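Glutathione peroxidase (Schistosoma mansoni, PDB 2V1M) catalyses the reduction of hydrogen peroxide to water by glutathione, which is oxidised to glutathione disulfide. Local coordinates at residues 122-136 against 145-158. Residues are numbered along the deposited sequence; the frame is centred on the assembly and turned at random. Where two conformers were deposited one is given.
Sequences QHGTLTNNIKWNFSK and PVKRYSPTTAPYDI. With SO4 (sulfate ion), chain B; SO4 (sulfate ion), chain C.
Asn128 O is gripped by two nitrogens of one guanidinium group: Arg148 NH2 at 2.9 Å and Arg148 NH1 at 3.2 Å, both approaching from the same face of the carbonyl plane. NH2 stands well above that plane, 60° out of it, so this bond does not use a lone pair. Arg148 NH1 also donates to Gln122 O at 3.0 Å, here within the carbonyl plane. The reach follows from an arginine chain extended from CG to NE, with CG anti to the backbone N (chi1 174°). Its guanidinium is layered between Gly124 CA, 3.4 Å over the centre of one face, and Ile130 CD1, offset toward the rim of the other. A sulfate, probably from the crystallisation liquor, accepts from Arg148 NE through O3, while Lys131 NZ and the backbone N of Thr125 hold the same ion.

Further along, Lys136 and Tyr149 form an antiparallel hydrogen-bonded pair joining strands 136-139 and 145-149, the latter an edge strand of the thioredoxin-fold sheet. Tyr149 O takes Lys136 N at 3.0 Å and Ser135 OG at 2.9 Å. The lysine chain bends at chi2 (91°), running past Ile158 CD1 and bringing Lys136 NZ to Thr153 O at 2.7 Å; NZ also bonds Phe134 O and, on helix 46-60, Asn49 OD1. Nearby, Asn133 ND2 bonds the cysteinesulfonic acid at position 43, the active-site position by similarity. Arg148 thus ties loop 122-130 to the edge strand, Lys136 ties the turn after it to the neighbouring strand, and the positive charges of Arg148 and Lys131 probably favour the sulfate between them.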
loop_
_atom_site.group_PDB
_atom_site.type_symbol
_atom_site.label_atom_id
_atom_site.label_comp_id
_atom_site.label_asym_id
_atom_site.label_seq_id
_atom_site.Cartn_x
_atom_site.Cartn_y
_atom_site.Cartn_z
ATOM N N GLN A 122 -1.969 5.332 12.898
ATOM C CA GLN A 122 -1.160 6.502 12.529
ATOM C C GLN A 122 -2.071 7.583 11.991
ATOM O O GLN A 122 -2.741 7.388 10.953
ATOM C CB GLN A 122 -0.117 6.145 11.459
ATOM C CG GLN A 122 1.035 5.309 11.976
ATOM C CD GLN A 122 1.886 6.071 12.988
ATOM O OE1 GLN A 122 1.964 5.679 14.187
ATOM N NE2 GLN A 122 2.486 7.157 12.604
ATOM N N HIS A 123 -2.083 8.705 12.700
ATOM C CA HIS A 123 -2.936 9.841 12.365
ATOM C C HIS A 123 -2.350 10.626 11.180
ATOM O O HIS A 123 -1.126 10.802 11.063
ATOM C CB HIS A 123 -3.058 10.751 13.568
ATOM C CG HIS A 123 -4.235 11.686 13.471
ATOM N ND1 HIS A 123 -4.172 12.861 12.755
ATOM C CD2 HIS A 123 -5.497 11.614 13.969
ATOM C CE1 HIS A 123 -5.334 13.488 12.834
ATOM N NE2 HIS A 123 -6.161 12.749 13.553
ATOM N N GLY A 124 -3.258 11.108 10.339
ATOM C CA GLY A 124 -2.876 11.963 9.218
ATOM C C GLY A 124 -2.559 13.398 9.665
ATOM O O GLY A 124 -2.559 13.740 10.863
ATOM N N THR A 125 -2.328 14.256 8.683
ATOM C CA THR A 125 -2.095 15.681 9.003
ATOM C C THR A 125 -3.437 16.343 9.204
ATOM O O THR A 125 -4.280 16.364 8.276
ATOM C CB THR A 125 -1.314 16.364 7.871
ATOM O OG1 THR A 125 -0.093 15.654 7.636
ATOM C CG2 THR A 125 -0.988 17.834 8.258
ATOM N N LEU A 126 -3.635 16.899 10.399
ATOM C CA LEU A 126 -4.835 17.611 10.863
ATOM C C LEU A 126 -6.020 16.689 11.058
ATOM O O LEU A 126 -6.527 16.558 12.179
ATOM C CB LEU A 126 -5.158 18.805 9.961
ATOM C CG LEU A 126 -4.419 20.079 10.345
ATOM C CD1 LEU A 126 -2.928 19.836 10.398
ATOM C CD2 LEU A 126 -4.719 21.121 9.278
ATOM N N THR A 127 -6.492 16.095 9.980
ATOM C CA THR A 127 -7.587 15.157 10.003
ATOM C C THR A 127 -7.092 13.773 9.574
ATOM O O THR A 127 -5.998 13.624 9.026
ATOM C CB THR A 127 -8.724 15.624 9.094
ATOM O OG1 THR A 127 -8.187 15.856 7.783
ATOM C CG2 THR A 127 -9.345 16.948 9.608
ATOM N N ASN A 128 -7.911 12.761 9.833
ATOM C CA ASN A 128 -7.456 11.388 9.717
ATOM C C ASN A 128 -7.824 10.632 8.436
ATOM O O ASN A 128 -7.202 9.605 8.135
ATOM C CB ASN A 128 -7.857 10.549 10.931
ATOM C CG ASN A 128 -6.841 9.452 11.211
ATOM O OD1 ASN A 128 -5.653 9.626 10.900
ATOM N ND2 ASN A 128 -7.255 8.362 11.810
ATOM N N ASN A 129 -8.897 10.991 7.732
ATOM C CA ASN A 129 -9.208 10.290 6.479
ATOM C C ASN A 129 -8.002 10.348 5.543
ATOM O O ASN A 129 -7.235 11.296 5.532
ATOM C CB ASN A 129 -10.389 10.963 5.739
ATOM C CG ASN A 129 -11.746 10.484 6.234
ATOM O OD1 ASN A 129 -11.842 9.820 7.273
ATOM N ND2 ASN A 129 -12.797 10.783 5.472
ATOM N N ILE A 130 -7.886 9.348 4.687
ATOM C CA ILE A 130 -6.922 9.339 3.581
ATOM C C ILE A 130 -7.279 10.527 2.673
ATOM O O ILE A 130 -8.460 10.729 2.331
ATOM C CB ILE A 130 -6.971 8.011 2.803
ATOM C CG1 ILE A 130 -6.779 6.793 3.714
ATOM C CG2 ILE A 130 -5.994 8.028 1.632
ATOM C CD1 ILE A 130 -5.496 6.829 4.545
ATOM N N LYS A 131 -6.269 11.299 2.287
ATOM C CA LYS A 131 -6.556 12.550 1.610
ATOM C C LYS A 131 -6.613 12.480 0.097
ATOM O O LYS A 131 -7.326 13.276 -0.525
ATOM C CB LYS A 131 -5.558 13.604 2.014
ATOM C CG LYS A 131 -5.741 14.054 3.440
ATOM C CD LYS A 131 -4.566 14.939 3.860
ATOM C CE LYS A 131 -4.740 15.562 5.232
ATOM N NZ LYS A 131 -4.971 14.559 6.294
ATOM N N TRP A 132 -5.892 11.546 -0.512
ATOM C CA TRP A 132 -5.941 11.378 -1.964
ATOM C C TRP A 132 -5.309 10.022 -2.295
ATOM O O TRP A 132 -4.888 9.272 -1.397
ATOM C CB TRP A 132 -5.248 12.560 -2.715
ATOM C CG TRP A 132 -5.768 12.739 -4.107
ATOM C CD1 TRP A 132 -5.086 12.547 -5.279
ATOM C CD2 TRP A 132 -7.108 13.098 -4.482
ATOM N NE1 TRP A 132 -5.922 12.772 -6.358
ATOM C CE2 TRP A 132 -7.167 13.099 -5.896
ATOM C CE3 TRP A 132 -8.277 13.448 -3.760
ATOM C CZ2 TRP A 132 -8.337 13.442 -6.605
ATOM C CZ3 TRP A 132 -9.439 13.795 -4.473
ATOM C CH2 TRP A 132 -9.448 13.781 -5.884
ATOM N N ASN A 133 -5.232 9.717 -3.588
ATOM C CA ASN A 133 -4.470 8.546 -4.031
ATOM C C ASN A 133 -3.011 8.652 -3.582
ATOM O O ASN A 133 -2.436 9.736 -3.492
ATOM C CB ASN A 133 -4.567 8.424 -5.544
ATOM C CG ASN A 133 -5.988 8.505 -6.038
ATOM O OD1 ASN A 133 -6.844 7.682 -5.679
ATOM N ND2 ASN A 133 -6.263 9.534 -6.844
ATOM N N PHE A 134 -2.396 7.480 -3.392
ATOM C CA PHE A 134 -0.968 7.333 -3.124
ATOM C C PHE A 134 -0.527 7.816 -1.751
ATOM O O PHE A 134 0.604 8.255 -1.587
ATOM C CB PHE A 134 -0.097 7.914 -4.249
ATOM C CG PHE A 134 -0.351 7.228 -5.572
ATOM C CD1 PHE A 134 0.157 5.955 -5.821
ATOM C CD2 PHE A 134 -1.089 7.855 -6.583
ATOM C CE1 PHE A 134 -0.049 5.312 -7.023
ATOM C CE2 PHE A 134 -1.308 7.201 -7.787
ATOM C CZ PHE A 134 -0.810 5.949 -8.033
ATOM N N SER A 135 -1.395 7.695 -0.742
ATOM C CA SER A 135 -0.868 7.760 0.627
ATOM C C SER A 135 -0.074 6.464 0.885
ATOM O O SER A 135 -0.221 5.457 0.160
ATOM C CB SER A 135 -2.012 7.857 1.629
ATOM O OG SER A 135 -1.570 8.398 2.855
ATOM N N LYS A 136 0.797 6.495 1.902
ATOM C CA LYS A 136 1.657 5.362 2.237
ATOM C C LYS A 136 1.653 5.102 3.724
ATOM O O LYS A 136 1.785 6.044 4.527
ATOM C CB LYS A 136 3.111 5.564 1.764
ATOM C CG LYS A 136 3.292 5.756 0.271
ATOM C CD LYS A 136 3.248 7.228 -0.228
ATOM C CE LYS A 136 3.456 7.251 -1.726
ATOM N NZ LYS A 136 3.251 8.603 -2.325
ATOM N N PRO A 145 1.839 -0.730 12.168
ATOM C CA PRO A 145 1.973 0.519 11.353
ATOM C C PRO A 145 2.627 1.609 12.211
ATOM O O PRO A 145 2.061 2.046 13.228
ATOM C CB PRO A 145 0.535 0.880 10.986
ATOM C CG PRO A 145 -0.281 -0.397 11.276
ATOM C CD PRO A 145 0.415 -1.000 12.479
ATOM N N VAL A 146 3.830 2.028 11.803
ATOM C CA VAL A 146 4.604 2.960 12.603
ATOM C C VAL A 146 4.882 4.281 11.902
ATOM O O VAL A 146 5.454 5.182 12.566
ATOM C CB VAL A 146 5.892 2.345 13.188
ATOM C CG1 VAL A 146 5.557 1.203 14.136
ATOM C CG2 VAL A 146 6.831 1.885 12.068
ATOM N N LYS A 147 4.490 4.460 10.627
ATOM C CA LYS A 147 4.616 5.771 10.011
ATOM C C LYS A 147 3.599 5.857 8.899
ATOM O O LYS A 147 3.250 4.850 8.256
ATOM C CB LYS A 147 6.033 6.054 9.509
ATOM C CG LYS A 147 6.326 7.561 9.371
ATOM C CD LYS A 147 7.805 7.868 9.567
ATOM C CE LYS A 147 8.132 9.303 9.218
ATOM N NZ LYS A 147 9.596 9.565 9.319
ATOM N N ARG A 148 3.159 7.081 8.625
ATOM C CA ARG A 148 2.200 7.381 7.573
ATOM C C ARG A 148 2.713 8.585 6.789
ATOM O O ARG A 148 3.219 9.573 7.378
ATOM C CB ARG A 148 0.850 7.739 8.221
ATOM C CG ARG A 148 -0.221 8.223 7.284
ATOM C CD ARG A 148 -1.496 8.529 8.091
ATOM N NE ARG A 148 -2.503 9.167 7.255
ATOM C CZ ARG A 148 -3.809 9.160 7.526
ATOM N NH1 ARG A 148 -4.296 8.463 8.569
ATOM N NH2 ARG A 148 -4.646 9.829 6.735
ATOM N N TYR A 149 2.595 8.508 5.463
ATOM C CA TYR A 149 3.109 9.558 4.561
ATOM C C TYR A 149 1.983 10.019 3.670
ATOM O O TYR A 149 1.207 9.221 3.115
ATOM C CB TYR A 149 4.275 9.026 3.713
ATOM C CG TYR A 149 5.364 8.343 4.492
ATOM C CD1 TYR A 149 6.507 9.053 4.905
ATOM C CD2 TYR A 149 5.243 6.999 4.848
ATOM C CE1 TYR A 149 7.526 8.421 5.618
ATOM C CE2 TYR A 149 6.251 6.367 5.555
ATOM C CZ TYR A 149 7.386 7.069 5.926
ATOM O OH TYR A 149 8.366 6.372 6.604
ATOM N N SER A 150 1.929 11.326 3.486
ATOM C CA SER A 150 0.882 11.946 2.689
ATOM C C SER A 150 1.117 11.638 1.199
ATOM O O SER A 150 2.232 11.301 0.779
ATOM C CB SER A 150 0.881 13.452 2.947
ATOM O OG SER A 150 2.056 14.044 2.446
ATOM N N PRO A 151 0.059 11.802 0.393
ATOM C CA PRO A 151 0.127 11.493 -1.058
ATOM C C PRO A 151 1.342 12.048 -1.804
ATOM O O PRO A 151 1.903 11.326 -2.636
ATOM C CB PRO A 151 -1.176 12.099 -1.602
ATOM C CG PRO A 151 -2.156 11.855 -0.451
ATOM C CD PRO A 151 -1.323 12.172 0.805
ATOM N N THR A 152 1.696 13.297 -1.552
ATOM C CA THR A 152 2.780 13.943 -2.309
ATOM C C THR A 152 4.176 13.473 -1.873
ATOM O O THR A 152 5.171 13.894 -2.465
ATOM C CB THR A 152 2.736 15.479 -2.217
ATOM O OG1 THR A 152 2.927 15.888 -0.852
ATOM C CG2 THR A 152 1.440 16.055 -2.771
ATOM N N THR A 153 4.273 12.584 -0.896
ATOM C CA THR A 153 5.578 12.049 -0.484
ATOM C C THR A 153 6.096 11.089 -1.554
ATOM O O THR A 153 5.500 10.035 -1.816
ATOM C CB THR A 153 5.438 11.297 0.846
ATOM O OG1 THR A 153 4.776 12.121 1.800
ATOM C CG2 THR A 153 6.821 10.928 1.357
ATOM N N ALA A 154 7.216 11.427 -2.168
ATOM C CA ALA A 154 7.813 10.525 -3.130
ATOM C C ALA A 154 8.161 9.202 -2.445
ATOM O O ALA A 154 8.760 9.219 -1.374
ATOM C CB ALA A 154 9.088 11.150 -3.699
ATOM N N PRO A 155 7.872 8.048 -3.092
ATOM C CA PRO A 155 8.272 6.779 -2.464
ATOM C C PRO A 155 9.748 6.757 -2.089
ATOM O O PRO A 155 10.107 6.242 -1.037
ATOM C CB PRO A 155 7.903 5.737 -3.529
ATOM C CG PRO A 155 6.655 6.354 -4.218
ATOM C CD PRO A 155 6.981 7.853 -4.272
ATOM N N TYR A 156 10.618 7.320 -2.926
ATOM C CA TYR A 156 12.042 7.314 -2.618
ATOM C C TYR A 156 12.354 7.967 -1.278
ATOM O O TYR A 156 13.344 7.594 -0.626
ATOM C CB TYR A 156 12.828 8.026 -3.718
ATOM C CG TYR A 156 13.011 7.281 -4.994
ATOM C CD1 TYR A 156 12.725 5.924 -5.093
ATOM C CD2 TYR A 156 13.518 7.931 -6.106
ATOM C CE1 TYR A 156 12.956 5.225 -6.255
ATOM C CE2 TYR A 156 13.735 7.248 -7.301
ATOM C CZ TYR A 156 13.451 5.888 -7.350
ATOM O OH TYR A 156 13.676 5.224 -8.527
ATOM N N ASP A 157 11.566 8.944 -0.876
ATOM C CA ASP A 157 11.822 9.621 0.396
ATOM C C ASP A 157 11.469 8.793 1.612
ATOM O O ASP A 157 11.763 9.205 2.745
ATOM C CB ASP A 157 11.118 10.953 0.417
ATOM C CG ASP A 157 11.747 11.952 -0.580
ATOM O OD1 ASP A 157 12.896 11.742 -1.000
ATOM O OD2 ASP A 157 11.127 12.964 -0.876
ATOM N N ILE A 158 10.879 7.620 1.394
ATOM C CA ILE A 158 10.537 6.687 2.474
ATOM C C ILE A 158 11.660 5.645 2.663
ATOM O O ILE A 158 11.671 4.891 3.649
ATOM C CB ILE A 158 9.174 6.016 2.151
ATOM C CG1 ILE A 158 8.109 7.095 1.957
ATOM C CG2 ILE A 158 8.740 5.036 3.257
ATOM C CD1 ILE A 158 6.791 6.566 1.437
HETATM S S SO4 B . -1.898 12.543 5.490
HETATM O O1 SO4 B . -3.273 12.428 6.084
HETATM O O2 SO4 B . -1.352 13.843 5.935
HETATM O O3 SO4 B . -1.102 11.420 6.026
HETATM O O4 SO4 B . -1.979 12.545 4.031
HETATM S S SO4 C . -9.950 13.504 13.089
HETATM O O1 SO4 C . -10.880 14.600 13.385
HETATM O O2 SO4 C . -8.590 14.015 13.313
HETATM O O3 SO4 C . -10.251 12.416 14.024
HETATM O O4 SO4 C . -10.078 13.047 11.703
#